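Local coordinates for protein esterase (Staphylococcus aureus subsp. aureus USA300_TCH1516, PDB 3D7R) that probably hydrolyses ester bonds, being a putative esterase of the alpha/beta-hydrolase fold, at residues 234-238 with 239-243; 210-213 with 214-218. One frame throughout, in Å; residues are numbered along the deposited sequence.

Interaction 1. Residues 234-238 with 239-243; sequences KWANG and LPLTD. With DMS (dimethyl sulfoxide), chain M.
Ala236 lays its methyl group against the start of the loop that follows, with CB 3.4 Å from Leu239 O and, more loosely, 4.4 Å from CD2 of Leu241. The setting is the C-terminal end of helix 225-236 in an alpha/beta-hydrolase fold, where a type I' beta turn from Ala236 to Leu239 leads the chain out of the helix. One backbone bond closes this turn: Leu239 N donates to Ala236 O over 3.2 Å, nearly straight at the hydrogen (168°). The two central residues of a type I' turn need positive phi, and the sequence Asn-Gly suits it. Asn237, the first residue to leave the helix, is among the side-chain-bearing residues that tolerate the left-handed region best. Gly238 takes backbone angles at which a CB would press on the carbonyl oxygen of Asn237, which by itself calls for glycine. A small methyl suits the last helical position, where the carbonyl of Leu239 comes so close; this methyl is buried, and Ile246 from the later loop also touches it. Leu239 CB sits 3.6 Å from Ala236 O, and the Leu239 side chain also meets Ile143 of helix 143-161. Leu241, inside the type I turn from Pro240 to Asp243, brings its end back onto helix 225-236, touching Asn229, Met232 and Lys233. A dimethyl sulfoxide, probably from the crystallisation liquor, lies beside the turn, between Asn237 and the end of Leu239. Asn237 CG is anti to its own N (chi1 -161°), and from there the amide sends a straight N-H to the sulfoxide: ND2 to DMS O is 2.7 Å, while the ligand's methyl C2 rests 3.7 Å from Leu239 CD1.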
loop_
_atom_site.group_PDB
_atom_site.type_symbol
_atom_site.label_atom_id
_atom_site.label_comp_id
_atom_site.label_asym_id
_atom_site.label_seq_id
_atom_site.Cartn_x
_atom_site.Cartn_y
_atom_site.Cartn_z
ATOM N N LYS A 234 5.296 -16.056 6.452
ATOM C CA LYS A 234 5.821 -16.717 5.248
ATOM C C LYS A 234 6.762 -15.774 4.457
ATOM O O LYS A 234 7.876 -16.154 4.084
ATOM C CB LYS A 234 4.670 -17.204 4.371
ATOM C CG LYS A 234 5.105 -17.946 3.102
ATOM C CD LYS A 234 5.748 -19.279 3.459
ATOM C CE LYS A 234 5.337 -20.369 2.515
ATOM N NZ LYS A 234 5.915 -21.652 2.980
ATOM N N TRP A 235 6.301 -14.541 4.240
ATOM C CA TRP A 235 7.059 -13.511 3.529
ATOM C C TRP A 235 8.358 -13.107 4.262
ATOM O O TRP A 235 9.426 -12.937 3.628
ATOM C CB TRP A 235 6.154 -12.304 3.314
ATOM C CG TRP A 235 6.758 -11.164 2.544
ATOM C CD1 TRP A 235 7.117 -11.146 1.231
ATOM C CD2 TRP A 235 7.019 -9.857 3.053
ATOM N NE1 TRP A 235 7.599 -9.907 0.885
ATOM C CE2 TRP A 235 7.547 -9.093 1.991
ATOM C CE3 TRP A 235 6.867 -9.259 4.314
ATOM C CZ2 TRP A 235 7.926 -7.762 2.150
ATOM C CZ3 TRP A 235 7.240 -7.929 4.470
ATOM C CH2 TRP A 235 7.752 -7.195 3.393
ATOM N N ALA A 236 8.266 -13.006 5.584
ATOM C CA ALA A 236 9.386 -12.591 6.440
ATOM C C ALA A 236 10.542 -13.588 6.425
ATOM O O ALA A 236 11.663 -13.205 6.698
ATOM C CB ALA A 236 8.908 -12.372 7.882
ATOM N N ASN A 237 10.250 -14.857 6.134
ATOM C CA ASN A 237 11.275 -15.894 5.912
ATOM C C ASN A 237 12.263 -16.012 7.076
ATOM O O ASN A 237 13.466 -16.122 6.868
ATOM C CB ASN A 237 12.002 -15.670 4.566
ATOM C CG ASN A 237 12.715 -16.918 4.062
ATOM O OD1 ASN A 237 12.222 -18.033 4.216
ATOM N ND2 ASN A 237 13.881 -16.732 3.454
ATOM N N GLY A 238 11.751 -15.995 8.303
ATOM C CA GLY A 238 12.611 -16.181 9.470
ATOM C C GLY A 238 12.837 -14.917 10.290
ATOM O O GLY A 238 13.289 -15.004 11.424
ATOM N N LEU A 239 12.556 -13.747 9.719
ATOM C CA LEU A 239 12.620 -12.491 10.480
ATOM C C LEU A 239 11.409 -12.355 11.381
ATOM O O LEU A 239 10.299 -12.708 10.973
ATOM C CB LEU A 239 12.697 -11.261 9.565
ATOM C CG LEU A 239 13.988 -10.970 8.800
ATOM C CD1 LEU A 239 13.747 -9.778 7.887
ATOM C CD2 LEU A 239 15.172 -10.683 9.752
ATOM N N PRO A 240 11.606 -11.843 12.614
ATOM C CA PRO A 240 10.449 -11.603 13.500
ATOM C C PRO A 240 9.507 -10.562 12.893
ATOM O O PRO A 240 9.976 -9.598 12.258
ATOM C CB PRO A 240 11.074 -11.035 14.773
ATOM C CG PRO A 240 12.526 -11.334 14.690
ATOM C CD PRO A 240 12.880 -11.446 13.239
ATOM N N LEU A 241 8.199 -10.745 13.089
ATOM C CA LEU A 241 7.207 -9.785 12.578
ATOM C C LEU A 241 7.423 -8.368 13.110
ATOM O O LEU A 241 6.966 -7.386 12.502
ATOM C CB LEU A 241 5.768 -10.265 12.879
ATOM C CG LEU A 241 5.323 -11.536 12.130
ATOM C CD1 LEU A 241 3.839 -11.830 12.349
ATOM C CD2 LEU A 241 5.625 -11.452 10.647
ATOM N N THR A 242 8.110 -8.260 14.246
ATOM C CA THR A 242 8.372 -6.948 14.863
ATOM C C THR A 242 9.566 -6.199 14.225
ATOM O O THR A 242 9.772 -5.011 14.515
ATOM C CB THR A 242 8.634 -7.074 16.378
ATOM O OG1 THR A 242 9.710 -7.983 16.582
ATOM C CG2 THR A 242 7.389 -7.599 17.123
ATOM N N ASP A 243 10.353 -6.892 13.390
ATOM C CA ASP A 243 11.432 -6.248 12.627
ATOM C C ASP A 243 10.861 -5.006 11.956
ATOM O O ASP A 243 9.794 -5.059 11.334
ATOM C CB ASP A 243 12.005 -7.209 11.567
ATOM C CG ASP A 243 13.233 -6.647 10.846
ATOM O OD1 ASP A 243 14.307 -7.268 10.932
ATOM O OD2 ASP A 243 13.161 -5.590 10.192
HETATM S S DMS M . 15.771 -13.548 4.676
HETATM O O DMS M . 14.604 -14.140 3.438
HETATM C C1 DMS M . 17.350 -13.171 3.859
HETATM C C2 DMS M . 15.309 -11.905 5.277
#

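Interaction 2. Residues 210-213 with 214-218; sequences KDIS and DALIE
Ser213 OG accepts a hydrogen bond from Leu216 N at 3.0 Å, with an angle of 157° at the hydrogen, and so makes Ser213 the N-cap of helix 214-219. Serine suits the place: its short hydroxyl can turn back on its own chain to meet a backbone N-H of the first turn, which has no earlier helical carbonyl to pair with. A chi1 of 56°, placing OG between the backbone N and the carbonyl carbon, directs the oxygen to this N-H and brings it within 3.5 Å of Leu216 CB. The carbonyl of the same residue begins the regular helical pattern, since Ile217 N donates to Ser213 O over 3.0 Å at 166°. Next to these polar bonds lies a small apolar contact. The CG2 branch of Ile212 meets CG1 of Ile217 at 3.6 Å, and the two side chains cross at about a right angle; Leu216 CD2 touches the same methyl more loosely. Ile217 CG1 and CD1 in turn lie against Ser213 O, at 3.4 and 3.5 Å, so the branched isoleucine one residue before the cap packs on the very chain that flanks the capping residue's carbonyl. Beyond this surface contact, Pro271 of helix 270-282 touches both Ile212 and Leu216, placing the start of helix 214-219 beside that helix, after the long loop from strand 195-199.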
loop_
_atom_site.group_PDB
_atom_site.type_symbol
_atom_site.label_atom_id
_atom_site.label_comp_id
_atom_site.label_asym_id
_atom_site.label_seq_id
_atom_site.Cartn_x
_atom_site.Cartn_y
_atom_site.Cartn_z
ATOM N N LYS A 210 -2.624 -3.627 22.141
ATOM C CA LYS A 210 -3.628 -3.952 23.165
ATOM C C LYS A 210 -4.852 -3.021 23.089
ATOM O O LYS A 210 -5.894 -3.299 23.675
ATOM C CB LYS A 210 -3.009 -4.022 24.580
ATOM C CG LYS A 210 -2.348 -2.710 25.066
ATOM C CD LYS A 210 -2.293 -2.611 26.605
ATOM C CE LYS A 210 -1.331 -1.511 27.052
ATOM N NZ LYS A 210 -1.558 -0.206 26.317
ATOM N N ASP A 211 -4.731 -1.929 22.340
ATOM C CA ASP A 211 -5.860 -1.014 22.152
ATOM C C ASP A 211 -6.835 -1.491 21.074
ATOM O O ASP A 211 -7.865 -0.859 20.845
ATOM C CB ASP A 211 -5.384 0.417 21.864
ATOM C CG ASP A 211 -4.704 1.064 23.072
ATOM O OD1 ASP A 211 -5.190 0.887 24.213
ATOM O OD2 ASP A 211 -3.681 1.755 22.871
ATOM N N ILE A 212 -6.510 -2.597 20.415
ATOM C CA ILE A 212 -7.466 -3.245 19.515
ATOM C C ILE A 212 -8.484 -4.039 20.355
ATOM O O ILE A 212 -8.185 -5.096 20.889
ATOM C CB ILE A 212 -6.757 -4.155 18.494
ATOM C CG1 ILE A 212 -5.806 -3.329 17.615
ATOM C CG2 ILE A 212 -7.771 -4.937 17.617
ATOM C CD1 ILE A 212 -4.782 -4.207 16.853
ATOM N N SER A 213 -9.694 -3.519 20.454
ATOM C CA SER A 213 -10.698 -4.130 21.281
ATOM C C SER A 213 -11.448 -5.208 20.498
ATOM O O SER A 213 -11.373 -5.264 19.262
ATOM C CB SER A 213 -11.683 -3.049 21.708
ATOM O OG SER A 213 -12.205 -2.426 20.539
ATOM N N ASP A 214 -12.206 -6.033 21.224
ATOM C CA ASP A 214 -13.148 -6.971 20.602
ATOM C C ASP A 214 -14.163 -6.213 19.758
ATOM O O ASP A 214 -14.493 -6.643 18.648
ATOM C CB ASP A 214 -13.872 -7.828 21.658
ATOM C CG ASP A 214 -12.991 -8.969 22.204
ATOM O OD1 ASP A 214 -11.922 -9.238 21.624
ATOM O OD2 ASP A 214 -13.367 -9.614 23.197
ATOM N N ALA A 215 -14.642 -5.076 20.268
ATOM C CA ALA A 215 -15.589 -4.248 19.509
ATOM C C ALA A 215 -15.009 -3.858 18.148
ATOM O O ALA A 215 -15.697 -3.961 17.128
ATOM C CB ALA A 215 -15.995 -3.008 20.305
ATOM N N LEU A 216 -13.738 -3.444 18.122
ATOM C CA LEU A 216 -13.081 -3.096 16.851
ATOM C C LEU A 216 -12.900 -4.309 15.939
ATOM O O LEU A 216 -13.170 -4.231 14.736
ATOM C CB LEU A 216 -11.745 -2.371 17.074
ATOM C CG LEU A 216 -11.000 -1.939 15.798
ATOM C CD1 LEU A 216 -11.849 -1.006 14.914
ATOM C CD2 LEU A 216 -9.661 -1.273 16.129
ATOM N N ILE A 217 -12.473 -5.433 16.512
ATOM C CA ILE A 217 -12.324 -6.682 15.754
ATOM C C ILE A 217 -13.643 -7.104 15.065
ATOM O O ILE A 217 -13.634 -7.521 13.902
ATOM C CB ILE A 217 -11.740 -7.808 16.629
ATOM C CG1 ILE A 217 -10.261 -7.502 16.930
ATOM C CG2 ILE A 217 -11.868 -9.177 15.918
ATOM C CD1 ILE A 217 -9.757 -8.134 18.193
ATOM N N GLU A 218 -14.753 -6.967 15.791
ATOM C CA GLU A 218 -16.092 -7.264 15.278
ATOM C C GLU A 218 -16.586 -6.302 14.183
ATOM O O GLU A 218 -17.514 -6.636 13.443
ATOM C CB GLU A 218 -17.110 -7.309 16.441
ATOM C CG GLU A 218 -16.826 -8.360 17.524
ATOM C CD GLU A 218 -16.765 -9.804 17.008
ATOM O OE1 GLU A 218 -17.196 -10.096 15.867
ATOM O OE2 GLU A 218 -16.274 -10.666 17.756
#

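Following the chain from the N terminus, strand 195-199 leads into a loop that ends at interaction 2, where helix 214-219 starts. A short connection then reaches helix 225-236, and interaction 1 turns the chain out of its far end into the loop toward strand 259-264. The two contacts therefore run in series, neither enclosing nor crossing the other: interaction 2 caps the first turn of a helix, and interaction 1 closes a beta turn. Their centres are 24 Å apart, with nearest atoms about 12 Å apart. Together they mark the start and the end of the two helices, 214-219 and 225-236, in the crossing from strand 195-199 to its parallel neighbour 259-264.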